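Local coordinates for Serine/threonine-protein kinase/endoribonuclease IRE1 (Saccharomyces cerevisiae, PDB 2BE1) that senses unfolded proteins in the endoplasmic reticulum through this lumenal domain, so activating the kinase and the endoribonuclease that splices HAC1 precursor mRNA, at residues 4-10 with 250-256; 39-43 with 122-126; 204-210 with 263-267. One frame throughout, in Å; residues are numbered along the deposited sequence.

Contact 1: residues 4-10 with 250-256; sequences LNELSLS and DVFNDLR
The ring of F252 is sandwiched between two leucine methyls. L4 CD1 sits over the centre of one face, 3.3 Å from the ring centroid, and L9 CD1 covers the opposite face, displaced toward the rim; both are CH-pi contacts. At the ring edge, close to its plane, lies the carbonyl O of L7, while L7 CB packs 3.9 Å from F252 CD2. With CG anti to the backbone N (chi1 172°), L9 brings this methyl to the ring from the neighbouring strand. Replacing the phenylalanine by an alanine is likely to leave both methyls without the ring they share and to open a gap between the N-terminal turn and the sheet. Strand 8-17, near the N-terminus of the lumenal domain, pairs with strand 245-254, 240 residues away, inside a five-stranded antiparallel sheet. S8 and N253 form a hydrogen-bonded pair: N253 N donates to S8 O at 2.6 Å in the carbonyl plane, and the return bond from S8 N is weak. L9 and F252 are the non-hydrogen-bonded pair. Farther along, E6 OE1 makes a salt bridge to R256 NE, 3.0 Å away, the carboxylate and guanidinium planes 70° apart. R256 also bridges to D254, whose OD1 accepts from the backbone N of N1. The apolar sandwich thus adjoins a charged end, where R256 probably offsets part of the repulsion between the E6 and D254 carboxylates.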
loop_
_atom_site.group_PDB
_atom_site.type_symbol
_atom_site.label_atom_id
_atom_site.label_comp_id
_atom_site.label_asym_id
_atom_site.label_seq_id
_atom_site.Cartn_x
_atom_site.Cartn_y
_atom_site.Cartn_z
ATOM N N LEU A 4 12.011 25.851 -6.450
ATOM C CA LEU A 4 11.626 26.377 -5.137
ATOM C C LEU A 4 12.163 27.770 -5.044
ATOM O O LEU A 4 11.622 28.646 -4.333
ATOM C CB LEU A 4 12.228 25.527 -4.009
ATOM C CG LEU A 4 12.006 25.979 -2.558
ATOM C CD1 LEU A 4 10.566 25.751 -2.101
ATOM C CD2 LEU A 4 12.999 25.260 -1.683
ATOM N N ASN A 5 13.241 27.958 -5.786
ATOM C CA ASN A 5 13.895 29.215 -5.808
ATOM C C ASN A 5 12.948 30.408 -5.901
ATOM O O ASN A 5 12.803 31.137 -4.917
ATOM C CB ASN A 5 14.897 29.261 -6.909
ATOM C CG ASN A 5 15.817 30.346 -6.688
ATOM O OD1 ASN A 5 16.354 30.481 -5.572
ATOM N ND2 ASN A 5 15.957 31.217 -7.687
ATOM N N GLU A 6 12.294 30.596 -7.054
ATOM C CA GLU A 6 11.139 31.490 -7.098
ATOM C C GLU A 6 10.038 30.908 -6.206
ATOM O O GLU A 6 9.741 29.708 -6.322
ATOM C CB GLU A 6 10.594 31.603 -8.508
ATOM C CG GLU A 6 9.450 32.649 -8.609
ATOM C CD GLU A 6 8.019 32.117 -8.229
ATOM O OE1 GLU A 6 7.518 31.167 -8.919
ATOM O OE2 GLU A 6 7.391 32.675 -7.269
ATOM N N LEU A 7 9.439 31.746 -5.347
ATOM C CA LEU A 7 8.312 31.389 -4.453
ATOM C C LEU A 7 8.505 32.107 -3.126
ATOM O O LEU A 7 9.579 31.947 -2.543
ATOM C CB LEU A 7 8.239 29.874 -4.212
ATOM C CG LEU A 7 7.215 28.946 -4.924
ATOM C CD1 LEU A 7 6.774 29.453 -6.267
ATOM C CD2 LEU A 7 7.699 27.494 -5.077
ATOM N N SER A 8 7.525 32.902 -2.652
ATOM C CA SER A 8 7.630 33.505 -1.287
ATOM C C SER A 8 7.678 32.433 -0.248
ATOM O O SER A 8 6.933 31.468 -0.332
ATOM C CB SER A 8 6.426 34.343 -0.868
ATOM O OG SER A 8 6.146 35.338 -1.794
ATOM N N LEU A 9 8.534 32.591 0.737
ATOM C CA LEU A 9 8.392 31.758 1.865
ATOM C C LEU A 9 7.328 32.448 2.691
ATOM O O LEU A 9 7.447 33.573 3.066
ATOM C CB LEU A 9 9.725 31.607 2.559
ATOM C CG LEU A 9 9.895 30.932 3.907
ATOM C CD1 LEU A 9 9.268 29.565 4.005
ATOM C CD2 LEU A 9 11.350 30.792 4.036
ATOM N N SER A 10 6.232 31.774 2.910
ATOM C CA SER A 10 5.179 32.299 3.718
ATOM C C SER A 10 5.612 32.422 5.165
ATOM O O SER A 10 6.608 31.840 5.600
ATOM C CB SER A 10 3.997 31.346 3.618
ATOM O OG SER A 10 2.923 31.740 4.441
ATOM N N ASP A 250 7.216 23.934 5.975
ATOM C CA ASP A 250 7.395 25.296 5.414
ATOM C C ASP A 250 6.252 25.511 4.443
ATOM O O ASP A 250 5.785 24.550 3.852
ATOM C CB ASP A 250 8.764 25.451 4.736
ATOM C CG ASP A 250 9.848 25.930 5.713
ATOM O OD1 ASP A 250 9.493 26.314 6.842
ATOM O OD2 ASP A 250 11.067 25.956 5.398
ATOM N N VAL A 251 5.735 26.727 4.317
ATOM C CA VAL A 251 4.759 26.991 3.216
ATOM C C VAL A 251 5.215 28.076 2.203
ATOM O O VAL A 251 5.475 29.186 2.545
ATOM C CB VAL A 251 3.220 27.092 3.697
ATOM C CG1 VAL A 251 3.092 27.222 5.166
ATOM C CG2 VAL A 251 2.452 28.184 3.006
ATOM N N PHE A 252 5.354 27.724 0.954
ATOM C CA PHE A 252 5.758 28.704 -0.007
ATOM C C PHE A 252 4.587 29.265 -0.816
ATOM O O PHE A 252 3.499 28.672 -0.856
ATOM C CB PHE A 252 6.785 28.092 -0.929
ATOM C CG PHE A 252 8.099 27.862 -0.271
ATOM C CD1 PHE A 252 8.224 26.960 0.759
ATOM C CD2 PHE A 252 9.229 28.569 -0.675
ATOM C CE1 PHE A 252 9.455 26.768 1.376
ATOM C CE2 PHE A 252 10.466 28.368 -0.050
ATOM C CZ PHE A 252 10.569 27.466 0.968
ATOM N N ASN A 253 4.809 30.420 -1.445
ATOM C CA ASN A 253 3.792 31.078 -2.265
ATOM C C ASN A 253 4.275 31.178 -3.675
ATOM O O ASN A 253 5.325 31.762 -3.940
ATOM C CB ASN A 253 3.483 32.500 -1.787
ATOM C CG ASN A 253 2.953 32.555 -0.348
ATOM O OD1 ASN A 253 2.091 31.757 0.029
ATOM N ND2 ASN A 253 3.452 33.522 0.455
ATOM N N ASP A 254 3.507 30.603 -4.585
ATOM C CA ASP A 254 3.727 30.834 -6.000
ATOM C C ASP A 254 3.061 32.135 -6.335
ATOM O O ASP A 254 1.837 32.197 -6.416
ATOM C CB ASP A 254 3.087 29.737 -6.845
ATOM C CG ASP A 254 3.611 29.714 -8.264
ATOM O OD1 ASP A 254 3.820 28.584 -8.794
ATOM O OD2 ASP A 254 3.829 30.815 -8.824
ATOM N N LEU A 255 3.851 33.181 -6.534
ATOM C CA LEU A 255 3.255 34.508 -6.745
ATOM C C LEU A 255 2.528 34.733 -8.094
ATOM O O LEU A 255 1.550 35.489 -8.130
ATOM C CB LEU A 255 4.253 35.611 -6.449
ATOM C CG LEU A 255 4.539 35.549 -4.959
ATOM C CD1 LEU A 255 5.506 36.637 -4.564
ATOM C CD2 LEU A 255 3.231 35.658 -4.186
ATOM N N ARG A 256 2.991 34.093 -9.180
ATOM C CA ARG A 256 2.168 33.942 -10.390
ATOM C C ARG A 256 0.813 33.261 -10.040
ATOM O O ARG A 256 -0.177 33.966 -9.779
ATOM C CB ARG A 256 2.912 33.169 -11.493
ATOM C CG ARG A 256 4.328 33.671 -11.839
ATOM C CD ARG A 256 5.475 32.954 -11.058
ATOM N NE ARG A 256 5.364 31.481 -10.918
ATOM C CZ ARG A 256 5.162 30.602 -11.909
ATOM N NH1 ARG A 256 4.993 31.007 -13.171
ATOM N NH2 ARG A 256 5.107 29.301 -11.630
HETATM O O HOH W 1 6.942 29.418 5.915
#

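Contact 2: residues 39-43 with 122-126; sequences ENFQP and IMYTI
F41 and Y124 form a T-shaped (edge-to-face) aromatic pair that joins the loop between strands 31-36 and 45-46 to the antiparallel sheet containing strand 112-127, within the lumenal sensor domain. The edge of F41 is turned toward the face of Y124, with centroids 4.9 Å apart and planes at 67°. The backbones stay well apart, the CA atoms of F41 and Y124 being 10.0 Å from each other, and the long side chains fill the distance between loop and strand.

From CB, which points past the strand, the F41 side chain turns so that CG stands anti to the carbonyl carbon (chi1 -49°), and this rotation carries the ring toward Y124. CD2 makes the closest approach, 3.5 Å from Y124 CZ, and also lies near the phenol OH. The next atom along the rim, CE2, stands over the Y124 face, offset from its centre, with Y124 CE2 as its nearest atom. At the far end CZ reaches I126 CD1, a looser apolar contact of 4.5 Å. One face of the F41 ring is covered by CB of its neighbour N40.

Further packing comes from I133 on the adjoining strand and from L22 of strand 22-26, which touches both F41 and I126, while W194 makes a second edge-to-face pair with F41. Y124 itself is bonded through its backbone to I170 of strand 167-179. On the phenol side, Q42 and Y124 approach from opposite directions, and the amide plane of Q42 is turned 41° from the tyrosine ring at whose edge it ends, beside the hydroxyl atom OH.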
loop_
_atom_site.group_PDB
_atom_site.type_symbol
_atom_site.label_atom_id
_atom_site.label_comp_id
_atom_site.label_asym_id
_atom_site.label_seq_id
_atom_site.Cartn_x
_atom_site.Cartn_y
_atom_site.Cartn_z
ATOM N N GLU A 39 -9.552 14.443 16.841
ATOM C CA GLU A 39 -10.864 13.795 16.551
ATOM C C GLU A 39 -11.110 13.915 15.100
ATOM O O GLU A 39 -11.661 13.020 14.499
ATOM C CB GLU A 39 -12.040 14.509 17.239
ATOM C CG GLU A 39 -12.064 14.370 18.754
ATOM C CD GLU A 39 -10.690 14.629 19.380
ATOM O OE1 GLU A 39 -10.293 15.823 19.450
ATOM O OE2 GLU A 39 -10.014 13.641 19.771
ATOM N N ASN A 40 -10.705 15.052 14.547
ATOM C CA ASN A 40 -10.830 15.305 13.126
ATOM C C ASN A 40 -10.004 14.419 12.227
ATOM O O ASN A 40 -10.377 14.195 11.087
ATOM C CB ASN A 40 -10.574 16.757 12.824
ATOM C CG ASN A 40 -11.643 17.632 13.399
ATOM O OD1 ASN A 40 -11.365 18.708 13.895
ATOM N ND2 ASN A 40 -12.881 17.159 13.368
ATOM N N PHE A 41 -8.907 13.877 12.739
ATOM C CA PHE A 41 -8.076 13.013 11.927
ATOM C C PHE A 41 -7.976 11.656 12.589
ATOM O O PHE A 41 -8.975 11.051 12.912
ATOM C CB PHE A 41 -6.705 13.686 11.696
ATOM C CG PHE A 41 -6.808 15.123 11.241
ATOM C CD1 PHE A 41 -6.171 16.125 11.911
ATOM C CD2 PHE A 41 -7.583 15.475 10.158
ATOM C CE1 PHE A 41 -6.290 17.475 11.482
ATOM C CE2 PHE A 41 -7.699 16.800 9.742
ATOM C CZ PHE A 41 -7.053 17.799 10.404
ATOM N N GLN A 42 -6.754 11.186 12.783
ATOM C CA GLN A 42 -6.461 9.894 13.398
ATOM C C GLN A 42 -5.236 10.084 14.276
ATOM O O GLN A 42 -4.328 10.864 13.911
ATOM C CB GLN A 42 -6.135 8.806 12.355
ATOM C CG GLN A 42 -6.952 8.856 11.048
ATOM C CD GLN A 42 -6.618 10.116 10.217
ATOM O OE1 GLN A 42 -7.402 10.545 9.335
ATOM N NE2 GLN A 42 -5.445 10.718 10.507
ATOM N N PRO A 43 -5.232 9.414 15.457
ATOM C CA PRO A 43 -4.061 9.102 16.301
ATOM C C PRO A 43 -2.869 8.712 15.427
ATOM O O PRO A 43 -3.038 7.904 14.495
ATOM C CB PRO A 43 -4.515 7.845 17.095
ATOM C CG PRO A 43 -6.013 7.636 16.781
ATOM C CD PRO A 43 -6.488 8.939 16.079
ATOM N N ILE A 122 -4.875 9.761 2.106
ATOM C CA ILE A 122 -5.889 10.835 2.236
ATOM C C ILE A 122 -5.395 12.274 1.858
ATOM O O ILE A 122 -4.236 12.621 2.045
ATOM C CB ILE A 122 -6.448 10.892 3.652
ATOM C CG1 ILE A 122 -7.567 9.907 3.840
ATOM C CG2 ILE A 122 -7.114 12.204 3.915
ATOM C CD1 ILE A 122 -8.405 10.224 5.125
ATOM N N MET A 123 -6.284 13.133 1.371
ATOM C CA MET A 123 -5.927 14.530 1.168
ATOM C C MET A 123 -6.966 15.448 1.801
ATOM O O MET A 123 -8.157 15.202 1.687
ATOM C CB MET A 123 -5.846 14.825 -0.316
ATOM C CG MET A 123 -4.928 15.962 -0.655
ATOM S SD MET A 123 -3.490 15.329 -1.540
ATOM C CE MET A 123 -2.331 16.613 -1.222
ATOM N N TYR A 124 -6.515 16.502 2.475
ATOM C CA TYR A 124 -7.413 17.500 3.064
ATOM C C TYR A 124 -7.049 18.819 2.478
ATOM O O TYR A 124 -5.861 19.089 2.236
ATOM C CB TYR A 124 -7.189 17.646 4.552
ATOM C CG TYR A 124 -7.516 16.438 5.370
ATOM C CD1 TYR A 124 -6.518 15.517 5.693
ATOM C CD2 TYR A 124 -8.812 16.220 5.848
ATOM C CE1 TYR A 124 -6.791 14.394 6.434
ATOM C CE2 TYR A 124 -9.104 15.105 6.614
ATOM C CZ TYR A 124 -8.082 14.186 6.908
ATOM O OH TYR A 124 -8.337 13.038 7.663
ATOM N N THR A 125 -8.058 19.660 2.256
ATOM C CA THR A 125 -7.791 21.080 1.987
ATOM C C THR A 125 -8.368 21.884 3.147
ATOM O O THR A 125 -9.522 21.699 3.547
ATOM C CB THR A 125 -8.384 21.586 0.680
ATOM O OG1 THR A 125 -9.801 21.431 0.743
ATOM C CG2 THR A 125 -7.856 20.797 -0.497
ATOM N N ILE A 126 -7.537 22.763 3.690
ATOM C CA ILE A 126 -7.822 23.401 4.922
ATOM C C ILE A 126 -7.581 24.846 4.639
ATOM O O ILE A 126 -6.668 25.173 3.888
ATOM C CB ILE A 126 -6.844 22.900 5.972
ATOM C CG1 ILE A 126 -7.033 21.408 6.186
ATOM C CG2 ILE A 126 -7.059 23.611 7.292
ATOM C CD1 ILE A 126 -6.140 20.818 7.210
#

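Contact 3: residues 204-210 with 263-267; sequences ALQNTFS and VPHPF
P266 presses its ring into the bend of the 204-210 loop, and this is the most extensive part of the contact. Its CB lies against the carbonyl O atoms of N207 and T208. P266 CG packs 3.4 Å from S210 N, and F209 CA lies close by. At the other end, A204 CB rests on the P264 ring, 3.6 Å from CD and almost as close to CG. Between the two prolines N207 reaches across: its CB lies 3.7 Å from V263 CG2, and with CG anti to the backbone N (chi1 -154°) the amide is carried over that methyl toward the P264 carbonyl. Beyond P266, the hydroxyl of S210 lies 3.2 Å from H265 NE2, approaching the imidazole obliquely.

What positions these groups is largely local. An inverse gamma turn centred on N207, closed by T208 N donating to Q206 O, bends the loop around the proline. H265 ND1 donates to P266 O at 3.1 Å, nearly straight at 170° and in the ring plane. Farther out, D250 touches N207, S210 and H265. The contact thus packs the loop after helix 201-204 on the end of strand 259-264, an outermost strand of the five-stranded antiparallel sheet. The ND1 bond implies a proton on that nitrogen and probably restricts the imidazole's rotation, while P264 and P266 offer apolar surface to the irregular loop opposite.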
loop_
_atom_site.group_PDB
_atom_site.type_symbol
_atom_site.label_atom_id
_atom_site.label_comp_id
_atom_site.label_asym_id
_atom_site.label_seq_id
_atom_site.Cartn_x
_atom_site.Cartn_y
_atom_site.Cartn_z
ATOM N N ALA A 204 11.113 19.580 -2.073
ATOM C CA ALA A 204 11.688 19.233 -0.781
ATOM C C ALA A 204 13.210 19.015 -0.874
ATOM O O ALA A 204 13.958 19.595 -0.098
ATOM C CB ALA A 204 11.002 18.055 -0.223
ATOM N N LEU A 205 13.692 18.261 -1.855
ATOM C CA LEU A 205 15.150 18.211 -2.063
ATOM C C LEU A 205 15.818 19.577 -2.270
ATOM O O LEU A 205 17.017 19.714 -2.148
ATOM C CB LEU A 205 15.515 17.303 -3.220
ATOM C CG LEU A 205 15.290 15.823 -2.995
ATOM C CD1 LEU A 205 13.777 15.526 -2.659
ATOM C CD2 LEU A 205 15.763 15.097 -4.272
ATOM N N GLN A 206 15.061 20.598 -2.589
ATOM C CA GLN A 206 15.707 21.855 -2.820
ATOM C C GLN A 206 15.770 22.597 -1.526
ATOM O O GLN A 206 16.708 23.363 -1.302
ATOM C CB GLN A 206 14.932 22.684 -3.820
ATOM C CG GLN A 206 14.739 22.019 -5.155
ATOM C CD GLN A 206 13.954 22.900 -6.108
ATOM O OE1 GLN A 206 13.161 22.389 -6.901
ATOM N NE2 GLN A 206 14.172 24.237 -6.041
ATOM N N ASN A 207 14.758 22.386 -0.681
ATOM C CA ASN A 207 14.665 23.060 0.642
ATOM C C ASN A 207 15.680 22.490 1.669
ATOM O O ASN A 207 15.378 22.073 2.816
ATOM C CB ASN A 207 13.249 23.015 1.177
ATOM C CG ASN A 207 12.978 24.122 2.100
ATOM O OD1 ASN A 207 12.144 24.006 3.002
ATOM N ND2 ASN A 207 13.694 25.221 1.907
ATOM N N THR A 208 16.911 22.489 1.186
ATOM C CA THR A 208 18.066 22.015 1.890
ATOM C C THR A 208 18.334 22.737 3.246
ATOM O O THR A 208 18.763 22.121 4.205
ATOM C CB THR A 208 19.260 22.058 0.924
ATOM O OG1 THR A 208 20.316 21.312 1.512
ATOM C CG2 THR A 208 19.702 23.540 0.554
ATOM N N PHE A 209 18.063 24.029 3.315
ATOM C CA PHE A 209 18.159 24.760 4.566
ATOM C C PHE A 209 17.269 25.977 4.407
ATOM O O PHE A 209 17.096 26.468 3.281
ATOM C CB PHE A 209 19.607 25.173 4.883
ATOM C CG PHE A 209 20.233 25.986 3.805
ATOM C CD1 PHE A 209 19.949 27.376 3.691
ATOM C CD2 PHE A 209 21.083 25.374 2.863
ATOM C CE1 PHE A 209 20.514 28.175 2.644
ATOM C CE2 PHE A 209 21.670 26.150 1.795
ATOM C CZ PHE A 209 21.392 27.565 1.692
ATOM N N SER A 210 16.710 26.455 5.523
ATOM C CA SER A 210 15.675 27.494 5.499
ATOM C C SER A 210 16.096 28.697 4.650
ATOM O O SER A 210 17.187 29.197 4.822
ATOM C CB SER A 210 15.295 27.911 6.926
ATOM O OG SER A 210 14.113 27.234 7.319
ATOM N N VAL A 263 6.106 22.520 1.752
ATOM C CA VAL A 263 7.265 21.646 1.679
ATOM C C VAL A 263 7.850 21.414 3.111
ATOM O O VAL A 263 7.636 22.260 4.011
ATOM C CB VAL A 263 8.307 22.176 0.641
ATOM C CG1 VAL A 263 7.838 23.469 -0.035
ATOM C CG2 VAL A 263 9.650 22.380 1.280
ATOM N N PRO A 264 8.504 20.238 3.375
ATOM C CA PRO A 264 8.926 20.012 4.764
ATOM C C PRO A 264 10.019 20.942 5.099
ATOM O O PRO A 264 10.833 21.284 4.228
ATOM C CB PRO A 264 9.474 18.589 4.746
ATOM C CG PRO A 264 9.910 18.378 3.341
ATOM C CD PRO A 264 8.838 19.078 2.527
ATOM N N HIS A 265 10.003 21.365 6.357
ATOM C CA HIS A 265 11.022 22.242 6.905
ATOM C C HIS A 265 12.334 21.453 7.069
ATOM O O HIS A 265 12.288 20.355 7.592
ATOM C CB HIS A 265 10.544 22.781 8.237
ATOM C CG HIS A 265 11.431 23.840 8.798
ATOM N ND1 HIS A 265 12.719 23.593 9.204
ATOM C CD2 HIS A 265 11.226 25.151 9.008
ATOM C CE1 HIS A 265 13.269 24.698 9.665
ATOM N NE2 HIS A 265 12.381 25.660 9.549
ATOM N N PRO A 266 13.497 22.006 6.633
ATOM C CA PRO A 266 14.700 21.173 6.501
ATOM C C PRO A 266 15.087 20.733 7.869
ATOM O O PRO A 266 14.323 20.955 8.782
ATOM C CB PRO A 266 15.749 22.123 5.908
ATOM C CG PRO A 266 15.241 23.483 6.149
ATOM C CD PRO A 266 13.764 23.416 6.276
ATOM N N PHE A 267 16.225 20.074 8.048
ATOM C CA PHE A 267 16.777 19.963 9.449
ATOM C C PHE A 267 18.344 20.012 9.575
ATOM O O PHE A 267 19.089 19.370 8.792
ATOM C CB PHE A 267 16.089 18.831 10.289
ATOM C CG PHE A 267 16.890 17.565 10.370
ATOM C CD1 PHE A 267 17.821 17.399 11.424
ATOM C CD2 PHE A 267 16.743 16.550 9.383
ATOM C CE1 PHE A 267 18.593 16.244 11.514
ATOM C CE2 PHE A 267 17.502 15.356 9.448
ATOM C CZ PHE A 267 18.434 15.195 10.517
#

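Contacts 1 and 3 meet on the same antiparallel sheet, their centres 13 Å apart. Strands 245-254 and 259-264 are neighbours in it, and D250 O lies 2.9 Å from V263 N, a probable hydrogen bond between them. Around that join, the D250 side chain packs on H265 and forms a salt bridge with R27, and V263 touches L4 and F252, so the apolar packing of contact 1 runs on toward contact 3. Contact 2 belongs to the other sheet: its centre is 24 Å from that of contact 1 and 23 Å from that of contact 3, and it touches neither. It is also near the second subunit, where P93 of that subunit packs on M123.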